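Local coordinates for protein putative phosphosugar isomerase (Clostridium difficile, PDB 3G68) that is a putative phosphosugar isomerase built from two SIS domains, and probably binds a sugar phosphate, as in the isomerase part of glucosamine-6-phosphate synthase, at residues Glu138-Lys143 with Asp332-Lys337; Leu231-Ile236 with Leu320-Ile325. One frame throughout, in Å; residues are numbered along the deposited sequence.

Contact 1. Residues Glu138-Lys143 with Asp332-Lys337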
ATOM      1  N   GLU B 138       8.463  42.088 -28.580  1.00 16.09           N
ATOM      2  CA  GLU B 138       8.153  41.300 -29.752  1.00 15.15           C
ATOM      3  C   GLU B 138       8.765  41.983 -30.984  1.00 16.00           C
ATOM      4  O   GLU B 138       8.120  42.796 -31.640  1.00 15.04           O
ATOM      5  CB  GLU B 138       6.654  41.099 -29.851  1.00 14.44           C
ATOM      6  CG  GLU B 138       6.297  39.980 -30.851  1.00 14.34           C
ATOM      7  CD  GLU B 138       4.827  39.609 -30.882  1.00 12.67           C
ATOM      8  OE1 GLU B 138       4.010  40.200 -30.137  1.00 13.97           O
ATOM      9  OE2 GLU B 138       4.497  38.688 -31.663  1.00 12.88           O
ATOM     10  N   LYS B 139      10.012  41.606 -31.256  0.50 16.50           N
ATOM     11  CA  LYS B 139      10.789  42.119 -32.371  0.50 17.50           C
ATOM     12  C   LYS B 139      10.445  41.334 -33.631  0.50 17.61           C
ATOM     13  O   LYS B 139      11.282  40.611 -34.178  0.50 18.46           O
ATOM     14  CB  LYS B 139      12.290  42.032 -32.067  0.50 17.20           C
ATOM     15  CG  LYS B 139      12.729  42.855 -30.862  0.50 17.46           C
ATOM     16  N   SER B 140       9.170  41.358 -33.993  1.00 18.73           N
ATOM     17  CA  SER B 140       8.712  40.825 -35.260  1.00 17.46           C
ATOM     18  C   SER B 140       7.725  41.821 -35.797  1.00 16.87           C
ATOM     19  O   SER B 140       6.897  42.338 -35.052  1.00 16.34           O
ATOM     20  CB  SER B 140       8.032  39.466 -35.090  1.00 17.88           C
ATOM     21  OG  SER B 140       7.573  38.994 -36.349  1.00 15.27           O
ATOM     22  N   GLY B 141       7.838  42.109 -37.084  1.00 17.74           N
ATOM     23  CA  GLY B 141       6.869  42.941 -37.765  1.00 18.81           C
ATOM     24  C   GLY B 141       5.516  42.227 -37.798  1.00 20.09           C
ATOM     25  O   GLY B 141       4.475  42.887 -37.884  1.00 24.69           O
ATOM     26  N   ALA B 142       5.516  40.893 -37.690  1.00 16.80           N
ATOM     27  CA  ALA B 142       4.270  40.101 -37.743  1.00 14.96           C
ATOM     28  C   ALA B 142       3.863  39.652 -36.324  1.00 12.80           C
ATOM     29  O   ALA B 142       4.069  38.519 -35.940  1.00 13.84           O
ATOM     30  CB  ALA B 142       4.453  38.901 -38.695  1.00 13.15           C
ATOM     31  N   LYS B 143       3.250  40.562 -35.570  1.00 14.49           N
ATOM     32  CA  LYS B 143       2.898  40.316 -34.148  1.00 14.26           C
ATOM     33  C   LYS B 143       1.852  39.228 -33.995  1.00 13.12           C
ATOM     34  O   LYS B 143       0.840  39.227 -34.731  1.00 11.68           O
ATOM     35  CB  LYS B 143       2.345  41.581 -33.470  1.00 14.99           C
ATOM     36  CG  LYS B 143       3.218  42.851 -33.574  1.00 18.75           C
ATOM     37  CD  LYS B 143       4.425  42.768 -32.680  1.00 21.65           C
ATOM     38  CE  LYS B 143       5.093  44.127 -32.508  1.00 21.38           C
ATOM     39  NZ  LYS B 143       5.882  44.565 -33.650  1.00 19.08           N
ATOM     40  N   ASP B 332      11.709  36.493 -45.010  1.00 18.94           N
ATOM     41  CA  ASP B 332      11.872  36.361 -43.592  1.00 18.39           C
ATOM     42  C   ASP B 332      10.617  37.086 -43.150  1.00 14.23           C
ATOM     43  O   ASP B 332      10.543  38.324 -43.259  1.00 13.22           O
ATOM     44  CB  ASP B 332      13.134  37.072 -43.088  1.00 18.44           C
ATOM     45  CG  ASP B 332      13.227  37.088 -41.571  1.00 25.15           C
ATOM     46  OD1 ASP B 332      12.206  36.795 -40.907  1.00 20.76           O
ATOM     47  OD2 ASP B 332      14.316  37.423 -41.047  1.00 22.44           O
ATOM     48  N   PRO B 333       9.631  36.342 -42.627  1.00 12.14           N
ATOM     49  CA  PRO B 333       8.354  36.995 -42.328  1.00 13.59           C
ATOM     50  C   PRO B 333       8.355  37.997 -41.181  1.00 14.22           C
ATOM     51  O   PRO B 333       7.360  38.689 -40.997  1.00 14.44           O
ATOM     52  CB  PRO B 333       7.426  35.821 -42.056  1.00 12.48           C
ATOM     53  CG  PRO B 333       8.302  34.757 -41.567  1.00 11.03           C
ATOM     54  CD  PRO B 333       9.609  34.914 -42.243  1.00 11.92           C
ATOM     55  N   SER B 334       9.441  38.052 -40.412  1.00 15.04           N
ATOM     56  CA  SER B 334       9.549  38.997 -39.313  1.00 16.17           C
ATOM     57  C   SER B 334      10.136  40.337 -39.744  1.00 15.41           C
ATOM     58  O   SER B 334      10.142  41.250 -38.941  1.00 14.98           O
ATOM     59  CB  SER B 334      10.387  38.416 -38.170  1.00 16.42           C
ATOM     60  OG  SER B 334       9.597  37.541 -37.401  1.00 20.31           O
ATOM     61  N   VAL B 335      10.610  40.445 -40.994  1.00 17.48           N
ATOM     62  CA  VAL B 335      11.195  41.700 -41.531  1.00 17.81           C
ATOM     63  C   VAL B 335      10.333  42.316 -42.657  1.00 18.63           C
ATOM     64  O   VAL B 335      10.178  41.700 -43.704  1.00 18.04           O
ATOM     65  CB  VAL B 335      12.608  41.456 -42.082  1.00 17.92           C
ATOM     66  CG1 VAL B 335      13.209  42.778 -42.658  1.00 18.55           C
ATOM     67  CG2 VAL B 335      13.513  40.842 -40.987  1.00 16.37           C
ATOM     68  N   PRO B 336       9.785  43.532 -42.470  1.00 18.70           N
ATOM     69  CA  PRO B 336       8.961  44.053 -43.570  1.00 19.42           C
ATOM     70  C   PRO B 336       9.693  44.265 -44.897  1.00 19.12           C
ATOM     71  O   PRO B 336      10.914  44.288 -44.942  1.00 18.42           O
ATOM     72  CB  PRO B 336       8.457  45.406 -43.042  1.00 21.91           C
ATOM     73  CG  PRO B 336       9.394  45.772 -41.963  1.00 21.97           C
ATOM     74  CD  PRO B 336       9.831  44.476 -41.336  1.00 19.47           C
ATOM     75  N   LYS B 337       8.909  44.324 -45.965  1.00 18.77           N
ATOM     76  CA  LYS B 337       9.364  44.585 -47.332  1.00 19.58           C
ATOM     77  C   LYS B 337      10.303  45.796 -47.399  1.00 20.48           C
ATOM     78  O   LYS B 337      11.366  45.723 -47.999  1.00 18.94           O
ATOM     79  CB  LYS B 337       8.137  44.862 -48.211  1.00 20.17           C
ATOM     80  CG  LYS B 337       8.432  45.192 -49.699  1.00 20.51           C
ATOM     81  CD  LYS B 337       7.162  45.515 -50.458  1.00 20.22           C
ATOM     82  CE  LYS B 337       7.438  45.989 -51.873  1.00 18.77           C
ATOM     83  NZ  LYS B 337       7.849  44.898 -52.785  1.00 21.49           N
TER
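Two serine hydroxyls are swung together by different first torsions: in Ser140, OG stands opposite the backbone N (chi1 179°), whereas in Ser334 it lies beside its own N and opposite the carbonyl carbon (chi1 -80°). Ser140 OG and Ser334 OG meet end to end in a hydrogen bond of 2.7 Å, which either could donate. A second bond joins the backbones, Gly141 N giving its hydrogen to Ser334 O at 3.1 Å along a nearly straight path (169°). Ser334 therefore grips the loop through both hydroxyl and carbonyl.

Each partner is braced within its own loop. Ser140 OG also accepts from Ala142 N at 3.1 Å, forming an ST turn, while Lys143 bends back to place NZ 2.8 Å from Ser140 O. In the facing loop, Asp332 to Val335 form a type I beta turn. Ser334 N is held by Asp332 OD1 at 3.1 Å in an Asx turn, the donor approaching from above the carboxylate plane. Beside the polar pair, the methyl carbon Ala142 CB rests 3.7 Å from Pro333 O.

The loop that precedes helix 145-165 is thus fastened to the one linking helices 316-324 and 341-345. Ile4 of helix 4-20 packs on Ser140, Pro333 and Ser334, and helix 220-234 flanks Ala142 and Pro333 through Thr233.

Contact 2. Residues Leu231-Ile236 with Leu320-Ile325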
ATOM      1  N   LEU B 231      -1.219  38.525 -45.441  1.00  8.99           N
ATOM      2  CA  LEU B 231      -0.865  39.547 -46.430  1.00  9.35           C
ATOM      3  C   LEU B 231       0.548  40.057 -46.202  1.00 10.14           C
ATOM      4  O   LEU B 231       1.342  40.159 -47.140  1.00 10.19           O
ATOM      5  CB  LEU B 231      -1.819  40.748 -46.376  1.00  9.58           C
ATOM      6  CG  LEU B 231      -1.608  41.897 -47.387  1.00  9.33           C
ATOM      7  CD1 LEU B 231      -2.948  42.641 -47.601  1.00 12.08           C
ATOM      8  CD2 LEU B 231      -0.478  42.885 -46.980  1.00 12.38           C
ATOM      9  N   GLU B 232       0.849  40.383 -44.958  1.00  9.68           N
ATOM     10  CA  GLU B 232       2.168  40.953 -44.611  1.00 10.59           C
ATOM     11  C   GLU B 232       3.328  39.988 -44.818  1.00 10.26           C
ATOM     12  O   GLU B 232       4.437  40.418 -45.102  1.00 11.00           O
ATOM     13  CB  GLU B 232       2.152  41.415 -43.160  1.00 12.19           C
ATOM     14  CG  GLU B 232       1.237  42.612 -42.899  1.00 13.34           C
ATOM     15  CD  GLU B 232       1.098  42.978 -41.404  1.00 15.43           C
ATOM     16  OE1 GLU B 232       1.386  42.148 -40.512  1.00 19.56           O
ATOM     17  OE2 GLU B 232       0.663  44.114 -41.137  1.00 21.07           O
ATOM     18  N   THR B 233       3.070  38.688 -44.718  1.00 10.74           N
ATOM     19  CA  THR B 233       4.141  37.679 -44.771  1.00 11.14           C
ATOM     20  C   THR B 233       4.203  36.902 -46.085  1.00 11.19           C
ATOM     21  O   THR B 233       5.290  36.604 -46.593  1.00 11.73           O
ATOM     22  CB  THR B 233       4.009  36.717 -43.571  1.00  9.93           C
ATOM     23  OG1 THR B 233       2.723  36.062 -43.575  1.00  8.39           O
ATOM     24  CG2 THR B 233       4.184  37.488 -42.261  1.00 10.28           C
HETATM   25  N   MSE B 234       3.043  36.558 -46.623  1.00  8.81           N
HETATM   26  CA  MSE B 234       2.968  35.856 -47.916  1.00  9.74           C
HETATM   27  C   MSE B 234       3.085  36.843 -49.073  1.00  9.02           C
HETATM   28  O   MSE B 234       3.397  36.456 -50.214  1.00  8.32           O
HETATM   29  CB  MSE B 234       1.656  35.084 -48.033  1.00  8.55           C
HETATM   30  CG  MSE B 234       1.427  34.061 -46.942  1.00 10.93           C
HETATM   31 SE   MSE B 234       2.539  32.488 -47.179  0.75 12.65          SE
HETATM   32  CE  MSE B 234       1.605  31.746 -48.726  1.00 11.02           C
ATOM     33  N   ARG B 235       2.784  38.115 -48.803  1.00  9.52           N
ATOM     34  CA  ARG B 235       2.924  39.213 -49.773  1.00 10.56           C
ATOM     35  C   ARG B 235       2.197  39.021 -51.102  1.00  9.28           C
ATOM     36  O   ARG B 235       2.757  39.192 -52.195  1.00 10.16           O
ATOM     37  CB  ARG B 235       4.393  39.518 -49.948  1.00 11.40           C
ATOM     38  CG  ARG B 235       4.887  39.979 -48.614  1.00 13.58           C
ATOM     39  CD  ARG B 235       6.277  40.200 -48.516  1.00 15.38           C
ATOM     40  NE  ARG B 235       6.556  40.457 -47.117  1.00 17.81           N
ATOM     41  CZ  ARG B 235       7.768  40.639 -46.612  1.00 20.97           C
ATOM     42  NH1 ARG B 235       8.846  40.627 -47.389  1.00 20.43           N
ATOM     43  NH2 ARG B 235       7.881  40.843 -45.306  1.00 21.86           N
ATOM     44  N   ILE B 236       0.932  38.670 -50.945  1.00 10.21           N
ATOM     45  CA  ILE B 236      -0.002  38.438 -52.031  1.00 10.14           C
ATOM     46  C   ILE B 236      -1.331  38.995 -51.555  1.00 10.55           C
ATOM     47  O   ILE B 236      -1.472  39.330 -50.367  1.00 10.67           O
ATOM     48  CB  ILE B 236      -0.146  36.905 -52.351  1.00 10.97           C
ATOM     49  CG1 ILE B 236      -0.628  36.130 -51.121  1.00 12.64           C
ATOM     50  CG2 ILE B 236       1.168  36.348 -52.934  1.00 13.76           C
ATOM     51  CD1 ILE B 236      -0.804  34.626 -51.356  1.00 10.30           C
ATOM     52  N   LEU B 320       0.773  30.248 -37.784  1.00  7.80           N
ATOM     53  CA  LEU B 320       1.893  29.335 -38.003  1.00  7.31           C
ATOM     54  C   LEU B 320       2.281  29.285 -39.467  1.00  7.71           C
ATOM     55  O   LEU B 320       3.483  29.171 -39.794  1.00  8.23           O
ATOM     56  CB  LEU B 320       1.684  27.942 -37.392  1.00  5.95           C
ATOM     57  CG  LEU B 320       2.890  27.021 -37.430  1.00  8.57           C
ATOM     58  CD1 LEU B 320       4.147  27.666 -36.764  1.00  7.81           C
ATOM     59  CD2 LEU B 320       2.542  25.723 -36.726  1.00  8.90           C
ATOM     60  N   ILE B 321       1.285  29.368 -40.360  1.00  8.41           N
ATOM     61  CA  ILE B 321       1.550  29.465 -41.789  1.00  7.18           C
ATOM     62  C   ILE B 321       2.412  30.694 -42.054  1.00  8.70           C
ATOM     63  O   ILE B 321       3.361  30.599 -42.813  1.00  8.52           O
ATOM     64  CB  ILE B 321       0.278  29.528 -42.653  1.00  7.39           C
ATOM     65  CG1 ILE B 321      -0.378  28.155 -42.735  1.00  7.89           C
ATOM     66  CG2 ILE B 321       0.624  29.995 -44.094  1.00  7.00           C
ATOM     67  CD1 ILE B 321      -1.803  28.150 -43.377  1.00  7.66           C
ATOM     68  N   CYS B 322       2.098  31.811 -41.385  1.00  7.61           N
ATOM     69  CA  CYS B 322       2.872  33.051 -41.542  1.00  8.68           C
ATOM     70  C   CYS B 322       4.328  32.895 -41.136  1.00 10.98           C
ATOM     71  O   CYS B 322       5.208  33.522 -41.724  1.00 14.66           O
ATOM     72  CB  CYS B 322       2.231  34.222 -40.794  1.00  9.06           C
ATOM     73  SG  CYS B 322       0.561  34.656 -41.361  1.00 10.31           S
ATOM     74  N   GLY B 323       4.590  32.088 -40.111  1.00  9.43           N
ATOM     75  CA  GLY B 323       5.944  31.851 -39.666  1.00 10.97           C
ATOM     76  C   GLY B 323       6.701  30.886 -40.564  1.00 12.93           C
ATOM     77  O   GLY B 323       7.898  31.098 -40.827  1.00 14.94           O
ATOM     78  N   GLU B 324       6.021  29.853 -41.063  1.00  8.77           N
ATOM     79  CA  GLU B 324       6.701  28.772 -41.798  1.00 12.13           C
ATOM     80  C   GLU B 324       6.782  28.801 -43.331  1.00 12.60           C
ATOM     81  O   GLU B 324       7.806  28.440 -43.929  1.00 12.78           O
ATOM     82  CB  GLU B 324       6.067  27.441 -41.448  1.00  9.35           C
ATOM     83  CG  GLU B 324       6.239  27.043 -39.994  1.00 10.80           C
ATOM     84  CD  GLU B 324       5.817  25.569 -39.747  1.00 16.84           C
ATOM     85  OE1 GLU B 324       5.171  24.979 -40.636  1.00 14.58           O
ATOM     86  OE2 GLU B 324       6.125  25.007 -38.665  1.00 18.94           O
ATOM     87  N   ILE B 325       5.678  29.162 -43.960  1.00 11.51           N
ATOM     88  CA  ILE B 325       5.594  29.104 -45.432  1.00 10.22           C
ATOM     89  C   ILE B 325       6.378  30.225 -46.114  1.00 10.29           C
ATOM     90  O   ILE B 325       7.009  29.954 -47.126  1.00 10.59           O
ATOM     91  CB  ILE B 325       4.124  28.956 -45.905  1.00  8.78           C
ATOM     92  CG1 ILE B 325       3.522  27.669 -45.294  1.00  9.44           C
ATOM     93  CG2 ILE B 325       4.011  28.952 -47.437  1.00  6.30           C
ATOM     94  CD1 ILE B 325       4.130  26.299 -45.808  1.00  6.86           C
TER
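Thr233 OG1 is held by a hydrogen bond with Lys229 O, one turn back in its own helix, and lies against Cys322 across the contact, 3.4 Å from both Cys322 CB and Cys322 SG. With chi1 at 59°, OG1 sits between the backbone N and the carbonyl carbon of Thr233, and the methyl CG2 is turned beside the N, 4.1 Å from Cys322 CB.

One residue on, selenomethionine Met234 bends at chi2 and chi3 (-74° and -72°), so that its chain doubles over toward the second helix. Met234 SE rests 3.8 Å and Met234 CE 3.9 Å from Ile325 CG2. Ile321 CG2 lies farther off, 4.4 Å from Met234 SE. All five touching residues are buried, and no hydrogen bond links the segments.

Just past the helix end, Arg235 adopts positive phi, and its NE returns to Glu232 O at 2.9 Å, the acceptor lying in the guanidinium plane.

The end of helix 220-234 thereby packs against helix 316-324. Leu205 of helix 202-206 adjoins both Ile321 and Ile325, and Trp197 of helix 187-200 packs on Ile321.

In the fold
The two contacts lie side by side, their centres about 10 Å apart, and both segments of contact 2 fall between those of contact 1 in the sequence. The turn at 332-337 joins them directly: Arg235 NH2 probably donates a hydrogen bond to Val335 O at 2.9 Å. Pro333 packs against both helices of contact 2, with Pro333 O 3.6 Å from Thr233 CG2 and Pro333 CB 3.2 Å from Cys322 O. Contact 1 thus ties the loop that follows strand 129-130, an outer strand of one five-stranded parallel sheet, to the segment following helix 316-324, whereas contact 2 pairs that helix with helix 220-234, which runs between strands 210-215 and 238-242.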